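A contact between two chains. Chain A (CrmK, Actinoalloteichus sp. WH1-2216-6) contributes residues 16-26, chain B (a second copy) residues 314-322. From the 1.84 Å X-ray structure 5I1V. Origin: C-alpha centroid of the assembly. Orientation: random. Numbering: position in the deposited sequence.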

ATOM      1  N   TYR A  16      22.117   0.252   3.610  1.00 20.04           N
ATOM      2  CA  TYR A  16      22.280   1.648   3.962  1.00 19.07           C
ATOM      3  C   TYR A  16      21.636   2.551   2.922  1.00 20.59           C
ATOM      4  O   TYR A  16      20.976   3.549   3.292  1.00 19.03           O
ATOM      5  CB  TYR A  16      23.776   1.920   4.146  1.00 19.50           C
ATOM      6  CG  TYR A  16      24.164   3.331   4.504  1.00 19.87           C
ATOM      7  CD1 TYR A  16      24.191   4.332   3.542  1.00 19.88           C
ATOM      8  CD2 TYR A  16      24.522   3.672   5.834  1.00 20.93           C
ATOM      9  CE1 TYR A  16      24.594   5.623   3.867  1.00 21.89           C
ATOM     10  CE2 TYR A  16      24.901   4.966   6.150  1.00 19.40           C
ATOM     11  CZ  TYR A  16      24.932   5.922   5.183  1.00 21.13           C
ATOM     12  OH  TYR A  16      25.351   7.177   5.519  1.00 21.98           O
ATOM     13  N   ASP A  17      21.808   2.246   1.637  1.00 22.23           N
ATOM     14  CA  ASP A  17      21.293   3.174   0.600  1.00 24.24           C
ATOM     15  C   ASP A  17      19.782   3.180   0.587  1.00 24.03           C
ATOM     16  O   ASP A  17      19.190   4.189   0.315  1.00 22.32           O
ATOM     17  CB  ASP A  17      21.843   2.895  -0.802  1.00 28.41           C
ATOM     18  CG  ASP A  17      23.336   3.259  -0.931  1.00 34.69           C
ATOM     19  OD1 ASP A  17      23.889   4.030  -0.098  1.00 35.67           O
ATOM     20  OD2 ASP A  17      23.963   2.736  -1.860  1.00 38.82           O
ATOM     21  N   LEU A  18      19.165   2.043   0.911  1.00 24.61           N
ATOM     22  CA  LEU A  18      17.695   1.972   1.090  1.00 24.68           C
ATOM     23  C   LEU A  18      17.252   2.809   2.285  1.00 23.94           C
ATOM     24  O   LEU A  18      16.374   3.662   2.184  1.00 22.30           O
ATOM     25  CB  LEU A  18      17.285   0.513   1.253  1.00 27.38           C
ATOM     26  CG  LEU A  18      15.777   0.128   1.221  1.00 28.98           C
ATOM     27  CD1 LEU A  18      15.249   0.186   2.620  1.00 32.15           C
ATOM     28  CD2 LEU A  18      14.943   0.943   0.230  1.00 30.14           C
ATOM     29  N   LEU A  19      17.862   2.576   3.450  1.00 21.22           N
ATOM     30  CA  LEU A  19      17.497   3.382   4.610  1.00 21.10           C
ATOM     31  C   LEU A  19      17.717   4.880   4.457  1.00 21.92           C
ATOM     32  O   LEU A  19      17.096   5.665   5.159  1.00 22.47           O
ATOM     33  CB  LEU A  19      18.216   2.869   5.865  1.00 20.79           C
ATOM     34  CG  LEU A  19      17.793   1.455   6.258  1.00 21.69           C
ATOM     35  CD1 LEU A  19      18.680   0.985   7.373  1.00 22.33           C
ATOM     36  CD2 LEU A  19      16.338   1.439   6.685  1.00 24.02           C
ATOM     37  N   ALA A  20      18.605   5.286   3.564  1.00 23.21           N
ATOM     38  CA  ALA A  20      18.909   6.673   3.363  1.00 21.73           C
ATOM     39  C   ALA A  20      17.796   7.442   2.639  1.00 24.48           C
ATOM     40  O   ALA A  20      17.760   8.683   2.717  1.00 24.60           O
ATOM     41  CB  ALA A  20      20.187   6.798   2.609  1.00 21.85           C
ATOM     42  N   ARG A  21      16.908   6.710   1.962  1.00 24.33           N
ATOM     43  CA  ARG A  21      15.840   7.258   1.161  1.00 26.78           C
ATOM     44  C   ARG A  21      14.485   7.054   1.831  1.00 29.68           C
ATOM     45  O   ARG A  21      14.241   6.022   2.430  1.00 37.26           O
ATOM     46  CB  ARG A  21      15.868   6.602  -0.209  1.00 30.85           C
ATOM     47  CG  ARG A  21      17.072   7.029  -1.008  1.00 30.12           C
ATOM     48  CD  ARG A  21      17.583   5.984  -1.970  1.00 32.74           C
ATOM     49  NE  ARG A  21      18.601   6.638  -2.784  1.00 33.78           N
ATOM     50  CZ  ARG A  21      19.890   6.761  -2.468  1.00 32.92           C
ATOM     51  NH1 ARG A  21      20.664   7.449  -3.286  1.00 31.30           N
ATOM     52  NH2 ARG A  21      20.430   6.173  -1.372  1.00 31.55           N
ATOM     53  N   ALA A  22      13.645   8.079   1.863  1.00 27.66           N
ATOM     54  CA  ALA A  22      12.324   7.907   2.439  1.00 25.37           C
ATOM     55  C   ALA A  22      11.376   8.558   1.454  1.00 26.84           C
ATOM     56  O   ALA A  22      11.681   8.556   0.252  1.00 27.21           O
ATOM     57  CB  ALA A  22      12.256   8.505   3.835  1.00 24.06           C
ATOM     58  N   ASP A  23      10.250   9.113   1.902  1.00 23.02           N
ATOM     59  CA  ASP A  23       9.213   9.516   0.973  1.00 26.07           C
ATOM     60  C   ASP A  23       9.631  10.646   0.022  1.00 24.85           C
ATOM     61  O   ASP A  23       9.072  10.806  -1.089  1.00 24.45           O
ATOM     62  CB  ASP A  23       7.964   9.944   1.740  1.00 28.39           C
ATOM     63  CG  ASP A  23       6.844  10.392   0.802  1.00 33.15           C
ATOM     64  OD1 ASP A  23       6.435   9.548  -0.024  1.00 34.92           O
ATOM     65  OD2 ASP A  23       6.435  11.591   0.854  1.00 34.24           O
ATOM     66  N   ASN A  24      10.576  11.468   0.442  1.00 22.33           N
ATOM     67  CA  ASN A  24      10.982  12.602  -0.405  1.00 22.66           C
ATOM     68  C   ASN A  24      12.416  12.409  -0.872  1.00 23.68           C
ATOM     69  O   ASN A  24      13.358  12.617  -0.083  1.00 20.73           O
ATOM     70  CB  ASN A  24      10.785  13.931   0.330  1.00 22.27           C
ATOM     71  CG  ASN A  24      10.835  15.118  -0.608  1.00 24.82           C
ATOM     72  OD1 ASN A  24      11.429  15.019  -1.683  1.00 21.94           O
ATOM     73  ND2 ASN A  24      10.289  16.264  -0.175  1.00 25.84           N
ATOM     74  N   TYR A  25      12.582  12.058  -2.165  1.00 22.76           N
ATOM     75  CA  TYR A  25      13.905  11.757  -2.739  1.00 24.78           C
ATOM     76  C   TYR A  25      14.820  12.990  -2.880  1.00 24.83           C
ATOM     77  O   TYR A  25      16.018  12.845  -3.195  1.00 22.68           O
ATOM     78  CB  TYR A  25      13.814  10.942  -4.074  1.00 26.94           C
ATOM     79  CG  TYR A  25      13.941   9.414  -3.910  1.00 26.23           C
ATOM     80  CD1 TYR A  25      13.196   8.748  -2.954  1.00 27.56           C
ATOM     81  CD2 TYR A  25      14.817   8.646  -4.698  1.00 29.01           C
ATOM     82  CE1 TYR A  25      13.286   7.360  -2.788  1.00 26.15           C
ATOM     83  CE2 TYR A  25      14.926   7.235  -4.521  1.00 27.94           C
ATOM     84  CZ  TYR A  25      14.147   6.609  -3.557  1.00 27.95           C
ATOM     85  OH  TYR A  25      14.220   5.216  -3.325  1.00 28.30           O
ATOM     86  N   ARG A  26      14.311  14.183  -2.576  1.00 24.57           N
ATOM     87  CA  ARG A  26      15.181  15.336  -2.517  1.00 25.43           C
ATOM     88  C   ARG A  26      16.147  15.217  -1.348  1.00 28.74           C
ATOM     89  O   ARG A  26      17.195  15.837  -1.371  1.00 31.42           O
ATOM     90  CB  ARG A  26      14.393  16.640  -2.431  1.00 28.33           C
ATOM     91  CG  ARG A  26      13.484  16.911  -3.628  1.00 28.43           C
ATOM     92  CD  ARG A  26      12.463  18.013  -3.361  1.00 30.43           C
ATOM     93  NE  ARG A  26      13.169  19.142  -2.893  1.00 27.24           N
ATOM     94  CZ  ARG A  26      12.803  20.020  -1.979  1.00 28.09           C
ATOM     95  NH1 ARG A  26      11.609  20.048  -1.362  1.00 30.06           N
ATOM     96  NH2 ARG A  26      13.705  20.915  -1.677  1.00 28.91           N
TER
ATOM     97  N   ARG B 314      15.124   6.149 -17.509  1.00 41.54           N
ATOM     98  CA  ARG B 314      16.092   5.223 -16.939  1.00 41.64           C
ATOM     99  C   ARG B 314      16.653   5.815 -15.655  1.00 40.28           C
ATOM    100  O   ARG B 314      16.897   7.023 -15.575  1.00 35.26           O
ATOM    101  CB  ARG B 314      17.207   4.946 -17.945  1.00 44.21           C
ATOM    102  CG  ARG B 314      16.690   4.189 -19.163  1.00 46.87           C
ATOM    103  CD  ARG B 314      17.775   3.776 -20.146  1.00 48.07           C
ATOM    104  NE  ARG B 314      18.828   2.954 -19.552  1.00 49.83           N
ATOM    105  CZ  ARG B 314      19.770   2.327 -20.254  1.00 50.76           C
ATOM    106  NH1 ARG B 314      19.778   2.408 -21.576  1.00 53.76           N
ATOM    107  NH2 ARG B 314      20.701   1.600 -19.636  1.00 53.66           N
ATOM    108  N   ARG B 315      16.838   4.975 -14.642  1.00 35.71           N
ATOM    109  CA  ARG B 315      17.294   5.463 -13.331  1.00 36.53           C
ATOM    110  C   ARG B 315      17.835   4.281 -12.540  1.00 32.68           C
ATOM    111  O   ARG B 315      17.657   3.141 -12.932  1.00 34.00           O
ATOM    112  CB  ARG B 315      16.136   6.145 -12.589  1.00 36.25           C
ATOM    113  CG  ARG B 315      15.040   5.171 -12.153  1.00 39.47           C
ATOM    114  CD  ARG B 315      13.954   5.865 -11.354  1.00 41.86           C
ATOM    115  NE  ARG B 315      14.577   6.682 -10.301  1.00 45.82           N
ATOM    116  CZ  ARG B 315      13.928   7.545  -9.517  1.00 45.43           C
ATOM    117  NH1 ARG B 315      12.602   7.722  -9.623  1.00 46.54           N
ATOM    118  NH2 ARG B 315      14.612   8.217  -8.603  1.00 41.57           N
ATOM    119  N   ARG B 316      18.531   4.554 -11.457  1.00 33.49           N
ATOM    120  CA  ARG B 316      19.139   3.516 -10.639  1.00 33.05           C
ATOM    121  C   ARG B 316      18.458   3.530  -9.265  1.00 33.01           C
ATOM    122  O   ARG B 316      18.226   4.604  -8.707  1.00 33.57           O
ATOM    123  CB  ARG B 316      20.623   3.850 -10.528  1.00 38.21           C
ATOM    124  CG  ARG B 316      21.498   2.906  -9.739  1.00 46.17           C
ATOM    125  CD  ARG B 316      22.847   3.566  -9.533  1.00 51.64           C
ATOM    126  NE  ARG B 316      23.906   2.670  -9.064  1.00 56.51           N
ATOM    127  CZ  ARG B 316      24.050   2.228  -7.813  1.00 60.75           C
ATOM    128  NH1 ARG B 316      23.176   2.557  -6.857  1.00 62.88           N
ATOM    129  NH2 ARG B 316      25.072   1.430  -7.519  1.00 63.35           N
ATOM    130  N   LEU B 317      18.132   2.371  -8.708  1.00 30.37           N
ATOM    131  CA  LEU B 317      17.447   2.340  -7.392  1.00 30.40           C
ATOM    132  C   LEU B 317      17.895   1.195  -6.526  1.00 27.79           C
ATOM    133  O   LEU B 317      18.229   0.158  -7.026  1.00 28.46           O
ATOM    134  CB  LEU B 317      15.930   2.227  -7.570  1.00 32.56           C
ATOM    135  CG  LEU B 317      15.182   3.422  -8.136  1.00 34.66           C
ATOM    136  CD1 LEU B 317      13.713   3.061  -8.369  1.00 37.61           C
ATOM    137  CD2 LEU B 317      15.328   4.670  -7.256  1.00 37.49           C
ATOM    138  N   PRO B 318      17.868   1.360  -5.189  1.00 29.84           N
ATOM    139  CA  PRO B 318      18.099   0.205  -4.299  1.00 29.18           C
ATOM    140  C   PRO B 318      17.093  -0.926  -4.549  1.00 26.91           C
ATOM    141  O   PRO B 318      15.994  -0.640  -5.001  1.00 26.82           O
ATOM    142  CB  PRO B 318      17.861   0.781  -2.906  1.00 29.48           C
ATOM    143  CG  PRO B 318      17.971   2.247  -3.048  1.00 31.69           C
ATOM    144  CD  PRO B 318      17.556   2.579  -4.445  1.00 29.41           C
ATOM    145  N   TRP B 319      17.426  -2.190  -4.257  1.00 26.90           N
ATOM    146  CA  TRP B 319      16.486  -3.265  -4.597  1.00 25.62           C
ATOM    147  C   TRP B 319      15.053  -3.079  -4.061  1.00 24.91           C
ATOM    148  O   TRP B 319      14.090  -3.199  -4.808  1.00 23.50           O
ATOM    149  CB  TRP B 319      16.975  -4.681  -4.238  1.00 26.00           C
ATOM    150  CG  TRP B 319      15.846  -5.632  -4.344  1.00 27.19           C
ATOM    151  CD1 TRP B 319      15.266  -6.131  -5.497  1.00 30.13           C
ATOM    152  CD2 TRP B 319      15.042  -6.107  -3.260  1.00 27.95           C
ATOM    153  NE1 TRP B 319      14.184  -6.923  -5.177  1.00 32.17           N
ATOM    154  CE2 TRP B 319      14.027  -6.928  -3.810  1.00 29.34           C
ATOM    155  CE3 TRP B 319      15.098  -5.938  -1.879  1.00 28.49           C
ATOM    156  CZ2 TRP B 319      13.066  -7.555  -3.023  1.00 30.34           C
ATOM    157  CZ3 TRP B 319      14.127  -6.568  -1.087  1.00 29.19           C
ATOM    158  CH2 TRP B 319      13.138  -7.373  -1.665  1.00 28.94           C
ATOM    159  N   LEU B 320      14.892  -2.768  -2.783  1.00 24.84           N
ATOM    160  CA  LEU B 320      13.546  -2.711  -2.213  1.00 25.25           C
ATOM    161  C   LEU B 320      12.715  -1.569  -2.804  1.00 26.21           C
ATOM    162  O   LEU B 320      11.512  -1.701  -3.017  1.00 24.15           O
ATOM    163  CB  LEU B 320      13.592  -2.655  -0.681  1.00 27.09           C
ATOM    164  CG  LEU B 320      12.195  -2.684  -0.030  1.00 27.26           C
ATOM    165  CD1 LEU B 320      11.560  -4.058  -0.209  1.00 28.59           C
ATOM    166  CD2 LEU B 320      12.265  -2.357   1.443  1.00 27.78           C
ATOM    167  N   ALA B 321      13.367  -0.485  -3.184  1.00 27.72           N
ATOM    168  CA  ALA B 321      12.660   0.593  -3.842  1.00 29.44           C
ATOM    169  C   ALA B 321      12.200   0.167  -5.243  1.00 29.82           C
ATOM    170  O   ALA B 321      11.053   0.402  -5.618  1.00 27.59           O
ATOM    171  CB  ALA B 321      13.518   1.839  -3.897  1.00 31.62           C
ATOM    172  N   THR B 322      13.090  -0.471  -5.995  1.00 30.36           N
ATOM    173  CA  THR B 322      12.748  -1.060  -7.291  1.00 30.46           C
ATOM    174  C   THR B 322      11.501  -1.944  -7.197  1.00 31.36           C
ATOM    175  O   THR B 322      10.538  -1.848  -7.972  1.00 32.53           O
ATOM    176  CB  THR B 322      13.928  -1.920  -7.804  1.00 30.59           C
ATOM    177  OG1 THR B 322      15.073  -1.080  -8.032  1.00 34.09           O
ATOM    178  CG2 THR B 322      13.605  -2.556  -9.093  1.00 31.06           C
TER

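Two residues anchor the apolar centre, Leu A18 on the helix of chain A and Pro B318 at the junction of strand and helix in chain B. Their CA atoms lie 5.7 Å apart, the closest pair of CA atoms across the two stretches, and Leu A18 CB sits 4.2 Å from Pro B318 CB. The leucine's CA-to-CB bond runs sideways to the partner, yet with chi1 t and chi2 m the end of the chain comes nearer: Leu A18 CD2 reaches 3.9 Å from Leu B320 CB and 4.0 Å from Ala B321 N. One leucine thus packs against both Leu B320 and Ala B321 near the start of chain B's helix.

Pro B318 occupies the N-cap position. Its carbonyl oxygen is turned into its own helix, accepting from Thr B322 N (to Pro B318 O, 3.1 Å) and from Thr B322 OG1 (to Pro B318 O, 3.2 Å), while its ring is left to pack across the interface.

Tyr A25 extends the apolar patch from the loop. Tyr A25 CE2 lies 3.8 Å from Leu B317 CD2, and Tyr A25 OH comes to 3.5 Å from Ala B321 CB, so even the hydroxyl meets carbon here.

At the polar edge, arginines serve as packing material. Arg A21 NH2 donates to Asp A17 O at 2.9 Å, with a nearly straight angle of 162°, a bond inside chain A that holds the side chain folded back; Arg A21 CD then rests 3.9 Å from Pro B318 CG. Arg B315 NH2 lies 3.9 Å from Tyr A25 CD2, approaching the ring obliquely, and both NH1 and NH2 of Arg B315 are hydrogen-bonded elsewhere in the structure.

No hydrogen bond crosses between these stretches. The 330 Å² they bury comes from van der Waals packing, largely of apolar side chains, with arginines at the margin.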